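Local coordinates for mandelate racemase/muconate lactonizing protein (Alicyclobacillus acidocaldarius LAA1, PDB 3QLD), which is of unknown function but belongs to the mandelate racemase/muconate lactonizing family of the enolase superfamily, pairing an N-terminal enolase-type domain with a TIM-type barrel, at residues Leu36-Ala39 with Asp40-Gly44; Asp117-Ala120 with Ala121-Gln125; Val266-Lys270 with Pro271-Gly275; Met299-Gly303 with Val304-His308; Asp363-Arg366 with Arg367-Ala371. All coordinates share one frame; numbering follows the deposited sequence.

Contact 1: residues Leu36-Ala39 with Asp40-Gly44; sequences LVDA and DGIEG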
loop_
_atom_site.group_PDB
_atom_site.type_symbol
_atom_site.label_atom_id
_atom_site.label_comp_id
_atom_site.label_asym_id
_atom_site.label_seq_id
_atom_site.Cartn_x
_atom_site.Cartn_y
_atom_site.Cartn_z
ATOM N N LEU A 36 24.062 -9.185 -3.333
ATOM C CA LEU A 36 24.038 -10.644 -3.089
ATOM C C LEU A 36 25.395 -11.238 -3.546
ATOM O O LEU A 36 25.966 -10.770 -4.516
ATOM C CB LEU A 36 22.913 -11.340 -3.863
ATOM C CG LEU A 36 21.507 -10.806 -3.547
ATOM C CD1 LEU A 36 20.537 -11.349 -4.649
ATOM C CD2 LEU A 36 21.092 -11.313 -2.131
ATOM N N VAL A 37 25.879 -12.201 -2.798
ATOM C CA VAL A 37 27.183 -12.851 -3.104
ATOM C C VAL A 37 27.066 -14.331 -2.954
ATOM O O VAL A 37 26.571 -14.865 -1.923
ATOM C CB VAL A 37 28.235 -12.437 -2.126
ATOM C CG1 VAL A 37 29.613 -12.884 -2.656
ATOM C CG2 VAL A 37 28.212 -10.911 -1.916
ATOM N N ASP A 38 27.596 -15.024 -3.951
ATOM C CA ASP A 38 27.536 -16.458 -3.889
ATOM C C ASP A 38 28.908 -17.027 -3.454
ATOM O O ASP A 38 29.867 -16.269 -3.204
ATOM C CB ASP A 38 26.979 -17.023 -5.203
ATOM C CG ASP A 38 27.993 -17.046 -6.321
ATOM O OD1 ASP A 38 27.574 -17.260 -7.488
ATOM O OD2 ASP A 38 29.194 -16.851 -6.035
ATOM N N ALA A 39 28.955 -18.349 -3.288
ATOM C CA ALA A 39 30.145 -19.018 -2.765
ATOM C C ALA A 39 31.363 -18.808 -3.690
ATOM O O ALA A 39 32.508 -18.782 -3.216
ATOM C CB ALA A 39 29.840 -20.537 -2.486
ATOM N N ASP A 40 31.139 -18.547 -4.973
ATOM C CA ASP A 40 32.265 -18.278 -5.859
ATOM C C ASP A 40 32.681 -16.812 -5.991
ATOM O O ASP A 40 33.615 -16.486 -6.744
ATOM C CB ASP A 40 32.017 -18.917 -7.211
ATOM C CG ASP A 40 31.806 -20.393 -7.076
ATOM O OD1 ASP A 40 32.615 -21.021 -6.344
ATOM O OD2 ASP A 40 30.833 -20.909 -7.637
ATOM N N GLY A 41 32.018 -15.953 -5.205
ATOM C CA GLY A 41 32.284 -14.504 -5.168
ATOM C C GLY A 41 31.609 -13.724 -6.285
ATOM O O GLY A 41 31.964 -12.549 -6.560
ATOM N N ILE A 42 30.676 -14.396 -6.975
ATOM C CA ILE A 42 29.861 -13.770 -8.034
ATOM C C ILE A 42 28.702 -13.011 -7.340
ATOM O O ILE A 42 28.167 -13.486 -6.345
ATOM C CB ILE A 42 29.367 -14.793 -9.062
ATOM C CG1 ILE A 42 30.607 -15.504 -9.720
ATOM C CG2 ILE A 42 28.391 -14.138 -10.078
ATOM C CD1 ILE A 42 31.322 -14.649 -10.750
ATOM N N GLU A 43 28.454 -11.802 -7.830
ATOM C CA GLU A 43 27.607 -10.806 -7.124
ATOM C C GLU A 43 26.453 -10.305 -7.949
ATOM O O GLU A 43 26.595 -10.073 -9.136
ATOM C CB GLU A 43 28.414 -9.580 -6.740
ATOM C CG GLU A 43 29.413 -9.954 -5.692
ATOM C CD GLU A 43 30.166 -8.808 -5.124
ATOM O OE1 GLU A 43 29.848 -7.637 -5.399
ATOM O OE2 GLU A 43 31.145 -9.100 -4.387
ATOM N N GLY A 44 25.315 -10.051 -7.288
ATOM C CA GLY A 44 24.297 -9.227 -7.908
ATOM C C GLY A 44 23.978 -7.990 -7.052
ATOM O O GLY A 44 24.050 -8.066 -5.825
#
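The carboxylate of D38 is the flat group on which the turn with I42 is organised: the amide of I42 comes down over it, 51° out of its plane, to bond OD2 at 3.0 Å from N. This is the tip of the hairpin of strands 25-38 and 43-48, a 3:5 hairpin with a type I turn from D38 to G41 and a G1 beta bulge at G41, which has positive phi. D38 OD2 also takes a weak bond from D40 N at 2.8 Å. With chi1 at 78°, CG of D38 sits between its own N and carbonyl carbon, which folds the acid back over the turn instead of out along the strand. OD1 packs on I42 CB and is bonded to W118 NE1 and R122 NH1, the latter also pairing with D40 OD2; this nearby positive charge probably offsets the two acids. The peptide carbonyl of D38 is likewise met from above, G41 N standing 58° out of its plane. Further along, V37 and E43 form a non-hydrogen-bonded pair whose side chains run alongside each other, while the end of E43 is held by W45, Q35 and R362. Helix 105-123 covers L36. Farther from the turn, L36 and G44 form a hydrogen-bonded pair, L36 N reaching G44 O at 2.7 Å in the carbonyl plane.

Contact 2: residues Asp117-Ala120 with Ala121-Gln125; sequences DWYA and ARTGQ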
loop_
_atom_site.group_PDB
_atom_site.type_symbol
_atom_site.label_atom_id
_atom_site.label_comp_id
_atom_site.label_asym_id
_atom_site.label_seq_id
_atom_site.Cartn_x
_atom_site.Cartn_y
_atom_site.Cartn_z
ATOM N N ASP A 117 20.164 -9.883 -11.548
ATOM C CA ASP A 117 21.429 -9.255 -11.798
ATOM C C ASP A 117 22.519 -10.277 -11.501
ATOM O O ASP A 117 23.481 -10.397 -12.267
ATOM C CB ASP A 117 21.572 -7.984 -10.926
ATOM C CG ASP A 117 22.813 -7.182 -11.247
ATOM O OD1 ASP A 117 22.762 -6.327 -12.175
ATOM O OD2 ASP A 117 23.849 -7.424 -10.538
ATOM N N TRP A 118 22.386 -10.980 -10.377
ATOM C CA TRP A 118 23.344 -12.024 -9.991
ATOM C C TRP A 118 23.345 -13.086 -11.074
ATOM O O TRP A 118 24.424 -13.500 -11.517
ATOM C CB TRP A 118 22.968 -12.664 -8.652
ATOM C CG TRP A 118 23.570 -14.034 -8.488
ATOM C CD1 TRP A 118 24.869 -14.310 -8.086
ATOM C CD2 TRP A 118 22.955 -15.295 -8.766
ATOM N NE1 TRP A 118 25.064 -15.657 -8.051
ATOM C CE2 TRP A 118 23.922 -16.294 -8.483
ATOM C CE3 TRP A 118 21.666 -15.692 -9.206
ATOM C CZ2 TRP A 118 23.650 -17.662 -8.628
ATOM C CZ3 TRP A 118 21.386 -17.049 -9.327
ATOM C CH2 TRP A 118 22.392 -18.023 -9.073
ATOM N N TYR A 119 22.158 -13.463 -11.563
ATOM C CA TYR A 119 22.030 -14.535 -12.532
ATOM C C TYR A 119 22.738 -14.212 -13.855
ATOM O O TYR A 119 23.407 -15.095 -14.428
ATOM C CB TYR A 119 20.543 -14.907 -12.769
ATOM C CG TYR A 119 20.337 -16.001 -13.789
ATOM C CD1 TYR A 119 20.279 -15.694 -15.153
ATOM C CD2 TYR A 119 20.254 -17.326 -13.408
ATOM C CE1 TYR A 119 20.118 -16.715 -16.124
ATOM C CE2 TYR A 119 20.081 -18.366 -14.362
ATOM C CZ TYR A 119 20.010 -18.031 -15.714
ATOM O OH TYR A 119 19.846 -19.021 -16.655
ATOM N N ALA A 120 22.597 -12.979 -14.340
ATOM C CA ALA A 120 23.346 -12.549 -15.511
ATOM C C ALA A 120 24.866 -12.643 -15.305
ATOM O O ALA A 120 25.594 -13.058 -16.205
ATOM C CB ALA A 120 22.951 -11.119 -15.930
ATOM N N ALA A 121 25.345 -12.280 -14.120
ATOM C CA ALA A 121 26.774 -12.287 -13.841
ATOM C C ALA A 121 27.309 -13.708 -13.696
ATOM O O ALA A 121 28.483 -13.975 -14.058
ATOM C CB ALA A 121 27.066 -11.466 -12.576
ATOM N N ARG A 122 26.466 -14.602 -13.156
ATOM C CA ARG A 122 26.804 -15.994 -12.952
ATOM C C ARG A 122 26.926 -16.706 -14.285
ATOM O O ARG A 122 27.826 -17.576 -14.441
ATOM C CB ARG A 122 25.757 -16.672 -12.074
ATOM C CG ARG A 122 25.989 -18.152 -11.769
ATOM C CD ARG A 122 27.025 -18.332 -10.685
ATOM N NE ARG A 122 27.498 -19.709 -10.622
ATOM C CZ ARG A 122 28.391 -20.177 -9.744
ATOM N NH1 ARG A 122 28.901 -19.391 -8.783
ATOM N NH2 ARG A 122 28.771 -21.453 -9.815
ATOM N N THR A 123 26.043 -16.341 -15.229
ATOM C CA THR A 123 26.006 -16.997 -16.534
ATOM C C THR A 123 26.769 -16.204 -17.590
ATOM O O THR A 123 26.882 -16.652 -18.712
ATOM C CB THR A 123 24.548 -17.287 -17.046
ATOM O OG1 THR A 123 23.886 -16.066 -17.391
ATOM C CG2 THR A 123 23.705 -18.156 -16.051
ATOM N N GLY A 124 27.296 -15.033 -17.223
ATOM C CA GLY A 124 28.040 -14.151 -18.139
ATOM C C GLY A 124 27.222 -13.722 -19.370
ATOM O O GLY A 124 27.764 -13.549 -20.458
ATOM N N GLN A 125 25.915 -13.553 -19.188
ATOM C CA GLN A 125 25.048 -13.122 -20.284
ATOM C C GLN A 125 24.554 -11.712 -20.030
ATOM O O GLN A 125 24.242 -11.386 -18.885
ATOM C CB GLN A 125 23.851 -14.061 -20.366
ATOM C CG GLN A 125 24.238 -15.475 -20.779
ATOM C CD GLN A 125 23.091 -16.239 -21.415
ATOM O OE1 GLN A 125 21.932 -16.069 -21.039
ATOM N NE2 GLN A 125 23.411 -17.079 -22.395
#
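Y119 O is gripped twice by T123, from opposite faces of its carbonyl plane: the backbone N donates at 3.0 Å to Y119 O, and OG1 donates to the same Y119 O at 3.2 Å. A chi1 of 70° tucks OG1 between its own N and carbonyl carbon and so turns the hydroxyl back along the helix. One residue earlier, R122 N lies 2.8 Å from W118 O, nearly in line with the C=O bond, whereas A121 N makes a longer bond to D117 O at 3.2 Å. The last bond spans five residues instead of four, Q125 N meeting A120 O at 3.0 Å in the carbonyl plane. Between the two lies G124, the first residue to leave helical angles, at a positive phi of 58°. Together these bonds form the C-terminal turn of helix 105-123 in the N-terminal domain, followed by G124 in the left-handed conformation before helix 127-130. Packing follows outward on two rings. T123 CG2 sits over one face of Y119, 3.9 Å from the ring centroid and 19° off its normal, a CH-pi contact. On the neighbouring side chain, R122 CB lies above one face of the W118 ring near its rim, and the arginine runs alongside the indole, CG touching W118 CZ2 at 3.9 Å. R122 bends at its second torsion, and the polar ends of both side chains find their partners in the hairpin turn, at D38 and D40. I42 packs on both W118 and A121.

Contact 3: residues Val266-Lys270 with Pro271-Gly275; sequences VLNVK and PGRLG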
loop_
_atom_site.group_PDB
_atom_site.type_symbol
_atom_site.label_atom_id
_atom_site.label_comp_id
_atom_site.label_asym_id
_atom_site.label_seq_id
_atom_site.Cartn_x
_atom_site.Cartn_y
_atom_site.Cartn_z
ATOM N N VAL A 266 -1.416 5.650 -21.677
ATOM C CA VAL A 266 0.035 5.572 -21.578
ATOM C C VAL A 266 0.454 5.198 -20.159
ATOM O O VAL A 266 -0.157 5.703 -19.210
ATOM C CB VAL A 266 0.670 6.932 -21.968
ATOM C CG1 VAL A 266 2.195 6.970 -21.728
ATOM C CG2 VAL A 266 0.413 7.198 -23.448
ATOM N N LEU A 267 1.449 4.302 -20.046
ATOM C CA LEU A 267 1.950 3.847 -18.737
ATOM C C LEU A 267 3.372 4.331 -18.550
ATOM O O LEU A 267 4.229 4.085 -19.431
ATOM C CB LEU A 267 1.846 2.310 -18.639
ATOM C CG LEU A 267 2.374 1.653 -17.333
ATOM C CD1 LEU A 267 1.488 2.077 -16.136
ATOM C CD2 LEU A 267 2.354 0.125 -17.478
ATOM N N ASN A 268 3.595 5.039 -17.436
ATOM C CA ASN A 268 4.947 5.301 -16.892
ATOM C C ASN A 268 5.372 4.065 -16.127
ATOM O O ASN A 268 4.792 3.720 -15.077
ATOM C CB ASN A 268 4.965 6.584 -16.048
ATOM C CG ASN A 268 6.318 6.898 -15.427
ATOM O OD1 ASN A 268 7.163 6.017 -15.295
ATOM N ND2 ASN A 268 6.495 8.122 -15.000
ATOM N N VAL A 269 6.338 3.358 -16.708
ATOM C CA VAL A 269 6.848 2.111 -16.112
ATOM C C VAL A 269 8.041 2.418 -15.208
ATOM O O VAL A 269 8.985 3.078 -15.643
ATOM C CB VAL A 269 7.309 1.132 -17.196
ATOM C CG1 VAL A 269 8.132 -0.097 -16.574
ATOM C CG2 VAL A 269 6.051 0.623 -17.966
ATOM N N LYS A 270 8.011 1.956 -13.939
ATOM C CA LYS A 270 9.250 2.001 -13.135
ATOM C C LYS A 270 9.290 0.599 -12.525
ATOM O O LYS A 270 8.386 0.218 -11.811
ATOM C CB LYS A 270 9.209 3.093 -12.077
ATOM C CG LYS A 270 9.011 4.495 -12.624
ATOM C CD LYS A 270 9.007 5.586 -11.549
ATOM C CE LYS A 270 8.541 6.902 -12.189
ATOM N NZ LYS A 270 8.413 8.035 -11.248
ATOM N N PRO A 271 10.248 -0.227 -12.957
ATOM C CA PRO A 271 10.284 -1.633 -12.573
ATOM C C PRO A 271 10.195 -1.802 -11.066
ATOM O O PRO A 271 9.542 -2.710 -10.593
ATOM C CB PRO A 271 11.635 -2.128 -13.178
ATOM C CG PRO A 271 11.829 -1.175 -14.347
ATOM C CD PRO A 271 11.306 0.141 -13.930
ATOM N N GLY A 272 10.825 -0.909 -10.306
ATOM C CA GLY A 272 10.785 -1.032 -8.839
ATOM C C GLY A 272 9.369 -0.813 -8.315
ATOM O O GLY A 272 8.884 -1.550 -7.472
ATOM N N ARG A 273 8.665 0.167 -8.865
ATOM C CA ARG A 273 7.294 0.487 -8.365
ATOM C C ARG A 273 6.398 -0.732 -8.667
ATOM O O ARG A 273 5.475 -1.062 -7.935
ATOM C CB ARG A 273 6.785 1.754 -9.113
ATOM C CG ARG A 273 5.448 2.356 -8.575
ATOM C CD ARG A 273 4.837 3.532 -9.507
ATOM N NE ARG A 273 4.135 2.959 -10.680
ATOM C CZ ARG A 273 4.502 3.119 -11.953
ATOM N NH1 ARG A 273 5.543 3.880 -12.272
ATOM N NH2 ARG A 273 3.787 2.523 -12.925
ATOM N N LEU A 274 6.674 -1.419 -9.773
ATOM C CA LEU A 274 5.806 -2.540 -10.199
ATOM C C LEU A 274 6.094 -3.862 -9.532
ATOM O O LEU A 274 5.291 -4.777 -9.602
ATOM C CB LEU A 274 5.791 -2.655 -11.745
ATOM C CG LEU A 274 5.116 -1.485 -12.431
ATOM C CD1 LEU A 274 5.445 -1.561 -13.938
ATOM C CD2 LEU A 274 3.598 -1.645 -12.166
ATOM N N GLY A 275 7.256 -3.974 -8.848
ATOM C CA GLY A 275 7.626 -5.247 -8.258
ATOM C C GLY A 275 8.766 -6.009 -8.948
ATOM O O GLY A 275 9.058 -7.182 -8.565
#
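R273 folds back on N268 and closes the tightest part of this contact, at the C-terminal end of barrel strand 266-269 in the TIM-type domain. Its guanidinium grips one backbone oxygen end-on with two nitrogens: NH2 lies 2.7 Å from N268 O, nearly in line with the C=O bond, and NH1 reaches the same N268 O at 2.9 Å from above the carbonyl plane. N268 O stays close to the plane of the guanidinium, 10-11° out of it. The bend of the arginine at chi3 (79°) makes this return possible, and its NE is held by V249 O. K270 CG packs on R273 NH1 at 3.5 Å. D246 pairs with both R273 NH1 and K270 NZ, and K270 NZ also bonds G298 O.

The other side is looser and mainly apolar, though also buried, against helix 277-289. There V269 CG1 touches L274 CD1 at 4.0 Å and P271 CD at 4.1 Å, crossing each side chain at about a right angle. The short helix 271-274 is weakly bonded internally and ends in a Schellman motif at G275; L274 N bonds K270 O at 3.1 Å, just past the strand end.

Contact 4: residues Met299-Gly303 with Val304-His308; sequences MYETG and VGRVH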
loop_
_atom_site.group_PDB
_atom_site.type_symbol
_atom_site.label_atom_id
_atom_site.label_comp_id
_atom_site.label_asym_id
_atom_site.label_seq_id
_atom_site.Cartn_x
_atom_site.Cartn_y
_atom_site.Cartn_z
HETATM N N MSE A 299 13.316 7.893 -10.682
HETATM C CA MSE A 299 13.160 8.073 -9.239
HETATM C C MSE A 299 14.417 8.725 -8.628
HETATM O O MSE A 299 14.710 8.506 -7.452
HETATM C CB MSE A 299 12.979 6.713 -8.579
HETATM C CG MSE A 299 11.843 5.846 -9.130
HETATM SE SE MSE A 299 10.203 6.369 -8.243
HETATM C CE MSE A 299 10.538 5.801 -6.405
ATOM N N TYR A 300 15.173 9.496 -9.408
ATOM C CA TYR A 300 16.439 10.114 -8.935
ATOM C C TYR A 300 17.433 9.006 -8.496
ATOM O O TYR A 300 18.247 9.137 -7.551
ATOM C CB TYR A 300 16.165 11.204 -7.876
ATOM C CG TYR A 300 15.634 12.504 -8.488
ATOM C CD1 TYR A 300 16.399 13.679 -8.456
ATOM C CD2 TYR A 300 14.379 12.550 -9.146
ATOM C CE1 TYR A 300 15.922 14.879 -9.030
ATOM C CE2 TYR A 300 13.893 13.743 -9.734
ATOM C CZ TYR A 300 14.676 14.902 -9.669
ATOM O OH TYR A 300 14.206 16.074 -10.203
ATOM N N GLU A 301 17.374 7.921 -9.262
ATOM C CA GLU A 301 18.078 6.664 -8.938
ATOM C C GLU A 301 19.595 6.889 -8.820
ATOM O O GLU A 301 20.148 7.667 -9.571
ATOM C CB GLU A 301 17.898 5.583 -10.028
ATOM C CG GLU A 301 16.531 4.930 -10.187
ATOM C CD GLU A 301 15.477 5.821 -10.860
ATOM O OE1 GLU A 301 15.740 6.990 -11.232
ATOM O OE2 GLU A 301 14.331 5.329 -10.978
ATOM N N THR A 302 20.262 6.183 -7.903
ATOM C CA THR A 302 21.716 5.988 -8.097
ATOM C C THR A 302 22.026 5.204 -9.373
ATOM O O THR A 302 21.143 4.712 -10.141
ATOM C CB THR A 302 22.411 5.210 -6.969
ATOM O OG1 THR A 302 22.218 3.817 -7.238
ATOM C CG2 THR A 302 21.853 5.585 -5.517
ATOM N N GLY A 303 23.309 5.061 -9.614
ATOM C CA GLY A 303 23.745 4.375 -10.857
ATOM C C GLY A 303 23.198 3.003 -11.050
ATOM O O GLY A 303 22.937 2.595 -12.180
ATOM N N VAL A 304 22.998 2.276 -9.953
ATOM C CA VAL A 304 22.479 0.908 -10.001
ATOM C C VAL A 304 21.053 0.830 -10.538
ATOM O O VAL A 304 20.781 0.129 -11.512
ATOM C CB VAL A 304 22.664 0.185 -8.603
ATOM C CG1 VAL A 304 21.951 -1.191 -8.577
ATOM C CG2 VAL A 304 24.212 -0.009 -8.366
ATOM N N GLY A 305 20.126 1.461 -9.841
ATOM C CA GLY A 305 18.773 1.702 -10.354
ATOM C C GLY A 305 18.670 2.332 -11.752
ATOM O O GLY A 305 17.805 1.956 -12.540
ATOM N N ARG A 306 19.571 3.255 -12.074
ATOM C CA ARG A 306 19.513 3.916 -13.386
ATOM C C ARG A 306 19.888 2.911 -14.496
ATOM O O ARG A 306 19.235 2.848 -15.543
ATOM C CB ARG A 306 20.443 5.116 -13.413
ATOM C CG ARG A 306 20.469 5.882 -14.747
ATOM C CD ARG A 306 21.171 7.223 -14.591
ATOM N NE ARG A 306 20.759 7.814 -13.339
ATOM C CZ ARG A 306 19.741 8.639 -13.218
ATOM N NH1 ARG A 306 19.055 9.033 -14.298
ATOM N NH2 ARG A 306 19.389 9.043 -12.009
ATOM N N VAL A 307 20.935 2.142 -14.254
ATOM C CA VAL A 307 21.344 1.035 -15.163
ATOM C C VAL A 307 20.225 0.030 -15.409
ATOM O O VAL A 307 19.861 -0.229 -16.568
ATOM C CB VAL A 307 22.639 0.317 -14.679
ATOM C CG1 VAL A 307 22.787 -1.061 -15.383
ATOM C CG2 VAL A 307 23.790 1.210 -14.998
ATOM N N HIS A 308 19.603 -0.459 -14.339
ATOM C CA HIS A 308 18.449 -1.384 -14.449
ATOM C C HIS A 308 17.232 -0.807 -15.169
ATOM O O HIS A 308 16.520 -1.542 -15.860
ATOM C CB HIS A 308 18.043 -1.913 -13.048
ATOM C CG HIS A 308 18.959 -2.981 -12.523
ATOM N ND1 HIS A 308 18.824 -3.530 -11.264
ATOM C CD2 HIS A 308 20.038 -3.593 -13.087
ATOM C CE1 HIS A 308 19.763 -4.452 -11.080
ATOM N NE2 HIS A 308 20.507 -4.517 -12.181
HETATM O O HOH W 1 22.346 7.958 -11.235
#
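E301 and T302 meet R306 and V304 where the loop after barrel strand 293-296 enters helix 303-313, with T302 as the N-cap. At the start of the loop, M299 N donates to E301 OE1 at 2.6 Å, on the syn side and 32° out of the carboxylate plane. E301 makes the first hydrogen bond to the helix. Its O receives R306 NH2 at 2.9 Å in the carbonyl plane, on a lone pair, with an N-H...O angle of 155°. Water 1 donates to the same E301 O at 2.8 Å and accepts from R306 NE at 2.6 Å, so this carbonyl has both a direct and a water-borne link to one arginine. The E301 side chain bends at chi2, with CG packed on G305 C at 3.7 Å. Next, T302 OG1, held between its backbone N and carbonyl carbon by chi1 of 83°, accepts the capping bond from V304 N at 3.2 Å. E47 OE1 bonds both this hydroxyl and G305 N, while D334 takes G303 N; such acids probably suit the positive end of the helix dipole. T302 O then starts the regular helical bonding with R306 N at 2.9 Å. G303 O follows, receiving V307 N at 2.9 Å while V307 CG2 rests against it.

Contact 5: residues Asp363-Arg366 with Arg367-Ala371; sequences DAVR and RFSTA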
loop_
_atom_site.group_PDB
_atom_site.type_symbol
_atom_site.label_atom_id
_atom_site.label_comp_id
_atom_site.label_asym_id
_atom_site.label_seq_id
_atom_site.Cartn_x
_atom_site.Cartn_y
_atom_site.Cartn_z
ATOM N N ASP A 363 34.332 2.112 -3.321
ATOM C CA ASP A 363 34.714 3.240 -2.435
ATOM C C ASP A 363 33.597 4.256 -2.268
ATOM O O ASP A 363 33.432 4.852 -1.204
ATOM C CB ASP A 363 35.927 4.040 -2.942
ATOM C CG ASP A 363 37.248 3.267 -2.837
ATOM O OD1 ASP A 363 37.467 2.543 -1.851
ATOM O OD2 ASP A 363 38.087 3.402 -3.759
ATOM N N ALA A 364 32.890 4.521 -3.364
ATOM C CA ALA A 364 31.774 5.445 -3.295
ATOM C C ALA A 364 30.659 4.824 -2.448
ATOM O O ALA A 364 30.152 5.477 -1.525
ATOM C CB ALA A 364 31.303 5.841 -4.716
ATOM N N VAL A 365 30.332 3.565 -2.715
ATOM C CA VAL A 365 29.294 2.900 -1.923
ATOM C C VAL A 365 29.646 3.017 -0.434
ATOM O O VAL A 365 28.784 3.349 0.423
ATOM C CB VAL A 365 29.085 1.429 -2.363
ATOM C CG1 VAL A 365 28.232 0.642 -1.315
ATOM C CG2 VAL A 365 28.440 1.382 -3.705
ATOM N N ARG A 366 30.915 2.765 -0.114
ATOM C CA ARG A 366 31.349 2.799 1.269
ATOM C C ARG A 366 31.292 4.182 1.895
ATOM O O ARG A 366 30.790 4.320 3.034
ATOM C CB ARG A 366 32.737 2.201 1.401
ATOM C CG ARG A 366 32.686 0.732 1.659
ATOM C CD ARG A 366 33.664 0.384 2.835
ATOM N NE ARG A 366 34.793 1.341 2.906
ATOM C CZ ARG A 366 35.644 1.480 3.927
ATOM N NH1 ARG A 366 35.560 0.704 5.018
ATOM N NH2 ARG A 366 36.600 2.399 3.848
ATOM N N ARG A 367 31.739 5.210 1.158
ATOM C CA ARG A 367 31.694 6.581 1.693
ATOM C C ARG A 367 30.261 7.057 1.976
ATOM O O ARG A 367 30.033 7.718 3.001
ATOM C CB ARG A 367 32.432 7.602 0.806
ATOM C CG ARG A 367 32.302 9.147 1.287
ATOM C CD ARG A 367 33.011 9.483 2.674
ATOM N NE ARG A 367 32.789 10.881 3.136
ATOM C CZ ARG A 367 31.730 11.330 3.833
ATOM N NH1 ARG A 367 30.715 10.513 4.166
ATOM N NH2 ARG A 367 31.669 12.619 4.194
ATOM N N PHE A 368 29.323 6.721 1.077
ATOM C CA PHE A 368 27.979 7.227 1.170
ATOM C C PHE A 368 27.098 6.412 2.158
ATOM O O PHE A 368 25.957 6.816 2.426
ATOM C CB PHE A 368 27.342 7.251 -0.235
ATOM C CG PHE A 368 28.026 8.190 -1.209
ATOM C CD1 PHE A 368 28.500 9.437 -0.783
ATOM C CD2 PHE A 368 28.108 7.871 -2.572
ATOM C CE1 PHE A 368 29.082 10.343 -1.684
ATOM C CE2 PHE A 368 28.692 8.755 -3.498
ATOM C CZ PHE A 368 29.178 9.999 -3.065
ATOM N N SER A 369 27.636 5.307 2.701
ATOM C CA SER A 369 26.882 4.407 3.607
ATOM C C SER A 369 26.556 4.986 4.989
ATOM O O SER A 369 27.419 5.470 5.713
ATOM C CB SER A 369 27.578 3.050 3.733
ATOM O OG SER A 369 27.334 2.244 2.578
ATOM N N THR A 370 25.285 4.987 5.358
ATOM C CA THR A 370 24.932 5.473 6.695
ATOM C C THR A 370 24.561 4.309 7.554
ATOM O O THR A 370 24.415 4.444 8.793
ATOM C CB THR A 370 23.751 6.430 6.709
ATOM O OG1 THR A 370 22.609 5.772 6.180
ATOM C CG2 THR A 370 24.057 7.686 5.935
ATOM N N ALA A 371 24.384 3.167 6.915
ATOM C CA ALA A 371 24.105 1.908 7.624
ATOM C C ALA A 371 24.414 0.725 6.711
ATOM O O ALA A 371 24.323 0.816 5.436
ATOM C CB ALA A 371 22.636 1.851 8.117
#
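F368 leans its side chain back over A364, one helical turn earlier, and the contact can be traced outward atom by atom. CB starts 3.6 Å from A364 O. With chi1 at -64°, CG is anti to its own carbonyl carbon, which brings the ring beside that oxygen instead of off the end of the helix. CD2 then makes the closest approach of the ring, 3.3 Å to A364 O. Further out, CE2 leaves the oxygen behind and touches A364 CB at 4.1 Å, an apolar contact. Beyond the two segments the ring packs on Q333 and on L13 and P14 of strand 3-15, so it joins this helix to that strand. A364 O serves the same residue in a second way: F368 N bonds it at 3.0 Å, nearly in line with the C=O bond. R367 N makes the equivalent bond to D363 O at 2.9 Å. After F368 the pattern changes, because S369 begins the strand. Its hydroxyl donates to V365 O, OG reaching that oxygen at 2.8 Å from 37° above the carbonyl plane. S369 N makes a weak bond to R366 O at 3.3 Å. The serine thus ties the first strand residue to the last turn of the helix. The chain turns a corner at T370. Helix 362-368 therefore runs straight into strand 369-376 of the N-terminal antiparallel sheet, where T370 and A371, both opposite R10, fit a classic beta bulge.

Along the chain the five contacts follow in order without overlap. Contacts 1 and 2 lie in the N-terminal domain with centres 10 Å apart, joined through R122. Contacts 3 and 4 belong to the barrel domain, centres 14 Å apart, near the ends of strands 266-269 and 293-296; they touch where K270 CD packs on M299 SE at 3.6 Å. A probable hydrogen bond between H308 NE2 and D117 OD1, 2.9 Å, connects contact 4 with contact 2, whose centres are 19 Å apart. Contact 5 returns the chain to the antiparallel sheet that also holds contact 1, centres 20 Å apart, so residues from the C-terminal part complete the N-terminal sheet.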